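Local structure of lectin 2 (Agrocybe aegerita, 4TQJ) at residues V232-L235 against T236-T240; I269-G273 against T274-W278; K388-P391 against E392-V395. The protein specifically recognises non-reducing terminal N-acetylglucosamine, acting as a sugar-binding lectin built on a beta-propeller scaffold. The protein carries 1 engineered substitution. One frame throughout, in Å; residues are numbered along the deposited sequence.

Contact 1: V232-L235 against T236-T240; sequences VADL and TGDGT
The DLTGDGT turn of an FG-GAP-like repeat, D234 to T240, part of the connection between the first two strands of a propeller blade, is organised here around the carboxylate of D234. The DxTGDG sequence recalls the calcium-binding loops of FG-GAP repeats; here D234 accepts backbone N-H groups. OD1 accepts from two successive amides, T236 N at 3.0 Å (N-H...O angle 158°) and G237 N at 2.9 Å, both reaching it from the same face, well above the carboxylate plane. OD2 takes the amide of G239 at 2.7 Å, again tilted from that plane. A chi1 of -171°, with CG anti to the backbone N, carries the D234 carboxylate into the turn. Three amides from three different residues hold its rotation. G237 and G239 both have positive phi, where a CB would press on the preceding carbonyl, and both donate to D234. D238 forms a smaller Asx turn beside it: its OD1 accepts from T240 N at 2.7 Å and from T240 OG1 at 2.8 Å, the hydroxyl arriving on the syn side. This brings D238 OD1 to 3.6 Å from D234 OD1, a like-charge approach that the surrounding amides probably ease. The chain's own amino terminus, T1 N, also bonds D234 OD2. The turn joins strand 230-233 to its antiparallel neighbour 242-246, where D242 accepts from L235 N and the L235 side chain lies on I244, while V232 packs against F175 and A177 of strand 173-177.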
loop_
_atom_site.group_PDB
_atom_site.type_symbol
_atom_site.label_atom_id
_atom_site.label_comp_id
_atom_site.label_asym_id
_atom_site.label_seq_id
_atom_site.Cartn_x
_atom_site.Cartn_y
_atom_site.Cartn_z
ATOM N N VAL A 232 5.156 22.000 -14.769
ATOM C CA VAL A 232 3.708 22.168 -14.704
ATOM C C VAL A 232 3.209 21.570 -13.401
ATOM O O VAL A 232 3.625 20.485 -13.014
ATOM C CB VAL A 232 2.993 21.541 -15.913
ATOM C CG1 VAL A 232 3.284 22.364 -17.157
ATOM C CG2 VAL A 232 3.449 20.108 -16.105
ATOM N N ALA A 233 2.331 22.282 -12.710
ATOM C CA ALA A 233 1.962 21.870 -11.365
ATOM C C ALA A 233 0.830 22.742 -10.889
ATOM O O ALA A 233 0.768 23.909 -11.246
ATOM C CB ALA A 233 3.167 22.008 -10.422
ATOM N N ASP A 234 -0.070 22.182 -10.088
ATOM C CA ASP A 234 -1.144 22.971 -9.525
ATOM C C ASP A 234 -0.610 23.846 -8.406
ATOM O O ASP A 234 -0.199 23.335 -7.364
ATOM C CB ASP A 234 -2.245 22.074 -8.977
ATOM C CG ASP A 234 -3.472 22.852 -8.583
ATOM O OD1 ASP A 234 -3.474 24.088 -8.795
ATOM O OD2 ASP A 234 -4.439 22.228 -8.091
ATOM N N LEU A 235 -0.635 25.159 -8.636
ATOM C CA LEU A 235 -0.168 26.154 -7.674
ATOM C C LEU A 235 -1.321 26.921 -7.011
ATOM O O LEU A 235 -1.086 27.814 -6.202
ATOM C CB LEU A 235 0.749 27.161 -8.389
ATOM C CG LEU A 235 1.930 26.545 -9.152
ATOM C CD1 LEU A 235 2.810 27.631 -9.789
ATOM C CD2 LEU A 235 2.753 25.642 -8.260
ATOM N N THR A 236 -2.558 26.591 -7.362
ATOM C CA THR A 236 -3.710 27.300 -6.786
ATOM C C THR A 236 -4.682 26.382 -6.055
ATOM O O THR A 236 -5.549 26.847 -5.323
ATOM C CB THR A 236 -4.491 28.024 -7.855
ATOM O OG1 THR A 236 -4.998 27.059 -8.787
ATOM C CG2 THR A 236 -3.581 29.025 -8.571
ATOM N N GLY A 237 -4.536 25.077 -6.239
ATOM C CA GLY A 237 -5.420 24.146 -5.564
ATOM C C GLY A 237 -6.712 23.856 -6.296
ATOM O O GLY A 237 -7.525 23.078 -5.799
ATOM N N ASP A 238 -6.903 24.450 -7.476
ATOM C CA ASP A 238 -8.111 24.191 -8.270
ATOM C C ASP A 238 -8.059 22.874 -9.041
ATOM O O ASP A 238 -8.996 22.540 -9.764
ATOM C CB ASP A 238 -8.410 25.343 -9.234
ATOM C CG ASP A 238 -7.586 25.282 -10.508
ATOM O OD1 ASP A 238 -6.540 24.606 -10.541
ATOM O OD2 ASP A 238 -7.976 25.929 -11.490
ATOM N N GLY A 239 -6.961 22.138 -8.907
ATOM C CA GLY A 239 -6.840 20.846 -9.557
ATOM C C GLY A 239 -6.330 20.882 -10.990
ATOM O O GLY A 239 -6.140 19.825 -11.597
ATOM N N THR A 240 -6.115 22.080 -11.537
ATOM C CA THR A 240 -5.514 22.210 -12.864
ATOM C C THR A 240 -4.062 22.686 -12.775
ATOM O O THR A 240 -3.667 23.363 -11.808
ATOM C CB THR A 240 -6.314 23.152 -13.815
ATOM O OG1 THR A 240 -6.215 24.505 -13.370
ATOM C CG2 THR A 240 -7.794 22.744 -13.872
#

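Contact 2: I269-G273 against T274-W278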
loop_
_atom_site.group_PDB
_atom_site.type_symbol
_atom_site.label_atom_id
_atom_site.label_comp_id
_atom_site.label_asym_id
_atom_site.label_seq_id
_atom_site.Cartn_x
_atom_site.Cartn_y
_atom_site.Cartn_z
ATOM N N ILE A 269 9.047 34.866 -7.022
ATOM C CA ILE A 269 10.118 34.609 -6.069
ATOM C C ILE A 269 11.407 35.140 -6.696
ATOM O O ILE A 269 11.739 34.784 -7.836
ATOM C CB ILE A 269 10.326 33.107 -5.822
ATOM C CG1 ILE A 269 9.057 32.434 -5.304
ATOM C CG2 ILE A 269 11.485 32.867 -4.848
ATOM C CD1 ILE A 269 9.132 30.927 -5.427
ATOM N N ASN A 270 12.139 35.974 -5.962
ATOM C CA ASN A 270 13.406 36.487 -6.482
ATOM C C ASN A 270 14.604 35.604 -6.111
ATOM O O ASN A 270 15.638 36.084 -5.634
ATOM C CB ASN A 270 13.624 37.960 -6.105
ATOM C CG ASN A 270 14.003 38.152 -4.647
ATOM O OD1 ASN A 270 13.839 37.253 -3.817
ATOM N ND2 ASN A 270 14.521 39.341 -4.324
ATOM N N ASP A 271 14.465 34.310 -6.375
ATOM C CA ASP A 271 15.510 33.333 -6.078
ATOM C C ASP A 271 15.311 32.091 -6.940
ATOM O O ASP A 271 14.324 31.996 -7.662
ATOM C CB ASP A 271 15.466 32.935 -4.616
ATOM C CG ASP A 271 16.854 32.785 -4.008
ATOM O OD1 ASP A 271 17.720 32.107 -4.604
ATOM O OD2 ASP A 271 17.079 33.366 -2.927
ATOM N N PHE A 272 16.251 31.155 -6.842
ATOM C CA PHE A 272 16.227 29.897 -7.607
ATOM C C PHE A 272 16.636 30.086 -9.068
ATOM O O PHE A 272 16.655 29.126 -9.840
ATOM C CB PHE A 272 14.870 29.175 -7.492
ATOM C CG PHE A 272 14.507 28.784 -6.078
ATOM C CD1 PHE A 272 15.244 27.829 -5.396
ATOM C CD2 PHE A 272 13.439 29.391 -5.426
ATOM C CE1 PHE A 272 14.931 27.475 -4.104
ATOM C CE2 PHE A 272 13.112 29.039 -4.132
ATOM C CZ PHE A 272 13.865 28.064 -3.468
ATOM N N GLY A 273 17.003 31.312 -9.442
ATOM C CA GLY A 273 17.422 31.580 -10.806
ATOM C C GLY A 273 18.912 31.847 -10.983
ATOM O O GLY A 273 19.675 31.864 -10.005
ATOM N N THR A 274 19.330 32.078 -12.228
ATOM C CA THR A 274 20.764 32.225 -12.516
ATOM C C THR A 274 21.383 33.444 -11.838
ATOM O O THR A 274 22.554 33.418 -11.447
ATOM C CB THR A 274 21.041 32.278 -14.014
ATOM O OG1 THR A 274 20.389 33.427 -14.583
ATOM C CG2 THR A 274 20.503 30.994 -14.689
ATOM N N ASP A 275 20.604 34.513 -11.698
ATOM C CA ASP A 275 21.116 35.710 -11.032
ATOM C C ASP A 275 21.584 35.419 -9.607
ATOM O O ASP A 275 22.511 36.061 -9.118
ATOM C CB ASP A 275 20.107 36.864 -11.057
ATOM C CG ASP A 275 20.163 37.659 -12.356
ATOM O OD1 ASP A 275 21.042 37.360 -13.195
ATOM O OD2 ASP A 275 19.329 38.580 -12.538
ATOM N N LYS A 276 20.967 34.440 -8.945
ATOM C CA LYS A 276 21.367 34.117 -7.576
ATOM C C LYS A 276 22.345 32.941 -7.485
ATOM O O LYS A 276 22.655 32.462 -6.395
ATOM C CB LYS A 276 20.149 33.895 -6.686
ATOM C CG LYS A 276 19.270 35.143 -6.556
ATOM C CD LYS A 276 19.222 35.649 -5.122
ATOM C CE LYS A 276 18.592 37.035 -5.049
ATOM N NZ LYS A 276 17.545 37.106 -3.982
ATOM N N GLY A 277 22.831 32.487 -8.632
ATOM C CA GLY A 277 23.872 31.476 -8.663
ATOM C C GLY A 277 23.403 30.043 -8.861
ATOM O O GLY A 277 24.208 29.119 -8.780
ATOM N N TRP A 278 22.112 29.853 -9.129
ATOM C CA TRP A 278 21.603 28.512 -9.336
ATOM C C TRP A 278 21.991 28.024 -10.724
ATOM O O TRP A 278 21.697 28.677 -11.730
ATOM C CB TRP A 278 20.092 28.464 -9.132
ATOM C CG TRP A 278 19.689 28.777 -7.719
ATOM C CD1 TRP A 278 19.578 30.016 -7.160
ATOM C CD2 TRP A 278 19.332 27.838 -6.690
ATOM N NE1 TRP A 278 19.205 29.909 -5.845
ATOM C CE2 TRP A 278 19.039 28.586 -5.531
ATOM C CE3 TRP A 278 19.258 26.439 -6.631
ATOM C CZ2 TRP A 278 18.645 27.983 -4.326
ATOM C CZ3 TRP A 278 18.891 25.837 -5.428
ATOM C CH2 TRP A 278 18.588 26.609 -4.293
#
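D271 OD1 and the backbone oxygen of G273 each collect two bonds in this loop, which leads from the last strand of one propeller blade to the first strand of the next. The indole NE1 of W278 reaches D271 OD1 at 2.9 Å, nearly along the C-O axis, with the oxygen tilted from the ring plane and the carboxylate turned 83° against it. The same OD1 accepts F272 N through its anti lone pair, so one oxygen links the indole to the backbone of F272. G273 O is approached from opposite faces of its carbonyl plane: K276 N stands 3.1 Å away, at the end of the short 3-10 segment 274-276, and W278 N lies at 3.3 Å. K276, bent at chi2 (-117°) and chi4, runs back across N270 and D271 to place NZ 2.7 Å from N270 O; its salt bridge to D271 OD2 is long. The D275 carboxylate forms a salt bridge with K248. Next to these bonds the side chains of F272 and W278 run alongside each other in the same direction, their rings meeting obliquely with planes at 49° and F272 CD1 3.6 Å from W278 CZ2. F272 also touches V298, Y307 and A309 of the next blade, and H283 meets the indole edge-to-face. At F272, where phi is positive, CA lies over one face of the five-membered ring of W278, 3.4 Å from its centroid, a CH-pi contact.

Contact 3: K388-P391 against E392-V395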
loop_
_atom_site.group_PDB
_atom_site.type_symbol
_atom_site.label_atom_id
_atom_site.label_comp_id
_atom_site.label_asym_id
_atom_site.label_seq_id
_atom_site.Cartn_x
_atom_site.Cartn_y
_atom_site.Cartn_z
ATOM N N LYS A 388 28.104 1.204 -8.131
ATOM C CA LYS A 388 27.009 0.254 -8.053
ATOM C C LYS A 388 25.705 0.866 -8.562
ATOM O O LYS A 388 24.879 0.183 -9.180
ATOM C CB LYS A 388 26.828 -0.231 -6.625
ATOM C CG LYS A 388 25.802 -1.351 -6.501
ATOM C CD LYS A 388 25.753 -1.906 -5.084
ATOM C CE LYS A 388 24.853 -3.126 -5.012
ATOM N NZ LYS A 388 24.754 -3.615 -3.608
ATOM N N TRP A 389 25.523 2.156 -8.309
ATOM C CA TRP A 389 24.345 2.840 -8.817
ATOM C C TRP A 389 24.673 4.030 -9.708
ATOM O O TRP A 389 24.036 5.086 -9.620
ATOM C CB TRP A 389 23.440 3.231 -7.657
ATOM C CG TRP A 389 22.742 2.036 -7.078
ATOM C CD1 TRP A 389 23.120 1.298 -5.982
ATOM C CD2 TRP A 389 21.553 1.428 -7.581
ATOM N NE1 TRP A 389 22.227 0.270 -5.776
ATOM C CE2 TRP A 389 21.252 0.332 -6.742
ATOM C CE3 TRP A 389 20.706 1.706 -8.654
ATOM C CZ2 TRP A 389 20.145 -0.484 -6.953
ATOM C CZ3 TRP A 389 19.612 0.893 -8.863
ATOM C CH2 TRP A 389 19.336 -0.187 -8.012
ATOM N N ALA A 390 25.665 3.849 -10.570
ATOM C CA ALA A 390 26.055 4.896 -11.503
ATOM C C ALA A 390 24.882 5.240 -12.405
ATOM O O ALA A 390 24.205 4.352 -12.904
ATOM C CB ALA A 390 27.251 4.467 -12.340
ATOM N N PRO A 391 24.638 6.540 -12.599
ATOM C CA PRO A 391 23.591 7.087 -13.475
ATOM C C PRO A 391 23.765 6.641 -14.922
ATOM O O PRO A 391 22.783 6.596 -15.654
ATOM C CB PRO A 391 23.795 8.602 -13.349
ATOM C CG PRO A 391 24.341 8.770 -11.961
ATOM C CD PRO A 391 25.261 7.584 -11.765
ATOM N N GLU A 392 24.987 6.298 -15.324
ATOM C CA GLU A 392 25.218 5.843 -16.692
ATOM C C GLU A 392 24.639 4.455 -16.978
ATOM O O GLU A 392 24.322 4.123 -18.129
ATOM C CB GLU A 392 26.718 5.837 -17.012
ATOM C CG GLU A 392 27.341 7.204 -17.087
ATOM C CD GLU A 392 27.665 7.783 -15.719
ATOM O OE1 GLU A 392 27.696 7.022 -14.725
ATOM O OE2 GLU A 392 27.887 9.012 -15.642
ATOM N N THR A 393 24.497 3.654 -15.926
ATOM C CA THR A 393 24.219 2.231 -16.071
ATOM C C THR A 393 22.979 1.771 -15.297
ATOM O O THR A 393 22.496 0.660 -15.492
ATOM C CB THR A 393 25.420 1.425 -15.560
ATOM O OG1 THR A 393 25.714 1.837 -14.221
ATOM C CG2 THR A 393 26.646 1.694 -16.424
ATOM N N THR A 394 22.479 2.616 -14.405
ATOM C CA THR A 394 21.310 2.282 -13.595
ATOM C C THR A 394 20.279 3.397 -13.701
ATOM O O THR A 394 20.616 4.516 -14.065
ATOM C CB THR A 394 21.670 2.104 -12.114
ATOM O OG1 THR A 394 22.248 3.320 -11.605
ATOM C CG2 THR A 394 22.653 0.935 -11.931
ATOM N N VAL A 395 19.025 3.071 -13.398
ATOM C CA VAL A 395 17.952 4.049 -13.294
ATOM C C VAL A 395 17.288 3.843 -11.942
ATOM O O VAL A 395 17.038 2.707 -11.538
ATOM C CB VAL A 395 16.885 3.829 -14.385
ATOM C CG1 VAL A 395 15.824 4.937 -14.333
ATOM C CG2 VAL A 395 17.522 3.748 -15.742
HETATM O O HOH W 1 20.164 7.107 -14.931
#
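The indole of W389 meets T394 and V395 along its six-membered ring, in the loop that brings the chain to its last strand. V395 O sits at the ring edge near its plane, 4.1 Å from CZ3, while T394 CB approaches CE3 obliquely at 3.6 Å, the two side chains crossing at about a right angle. F382 meets the same indole with ring planes at about 45°. The polar centre is the carbonyl oxygen of A390. T394 N comes to it nearly straight on at 2.9 Å, whereas T393 N, 3.1 Å away, and T394 OG1, only 2.6 Å away, stand well above the carbonyl plane. Three donors thus grip one oxygen and draw the chain into a tight turn around P391 and E392. In T394 a chi1 of 59° sets OG1 over the residue's own backbone, on the side of A390 O, and leaves CG2 near K388 O, at 3.6 Å. R339 NH2 is a second partner of this hydroxyl, and R339 NH1 bonds W389 O, so one arginine spans both sides of the turn. The E392 chain bends at chi2 (80°), folding alongside P391 and bringing OE1 to 3.5 Å from A390 CB. One water donates to both P391 O and T394 O, bridging P391 and T394. Beyond it V395 starts strand 395-399, bonded through its backbone to F24 of strand 20-25, while T394 touches L26 and R339 opens strand 339-343.

From the N terminus, the three contacts follow one another in series; none nests in or crosses another. Contact 1 closes the hairpin turn between strands 230-233 and 242-246 within a blade, close to the chain's first residues. Contact 2 comes after the last strand of that same sheet, in the loop crossing to strand 285-288 of the next; the nearest atoms of the two lie about 8 Å apart. Contact 3, on the opposite side of the chain's centre from contact 1 and about 33 Å from it between centres, shapes the loop after strand 376-379 and delivers strand 395-399 to the sheet of strands 20-25, 28-32 and 41-44, closing the propeller ring.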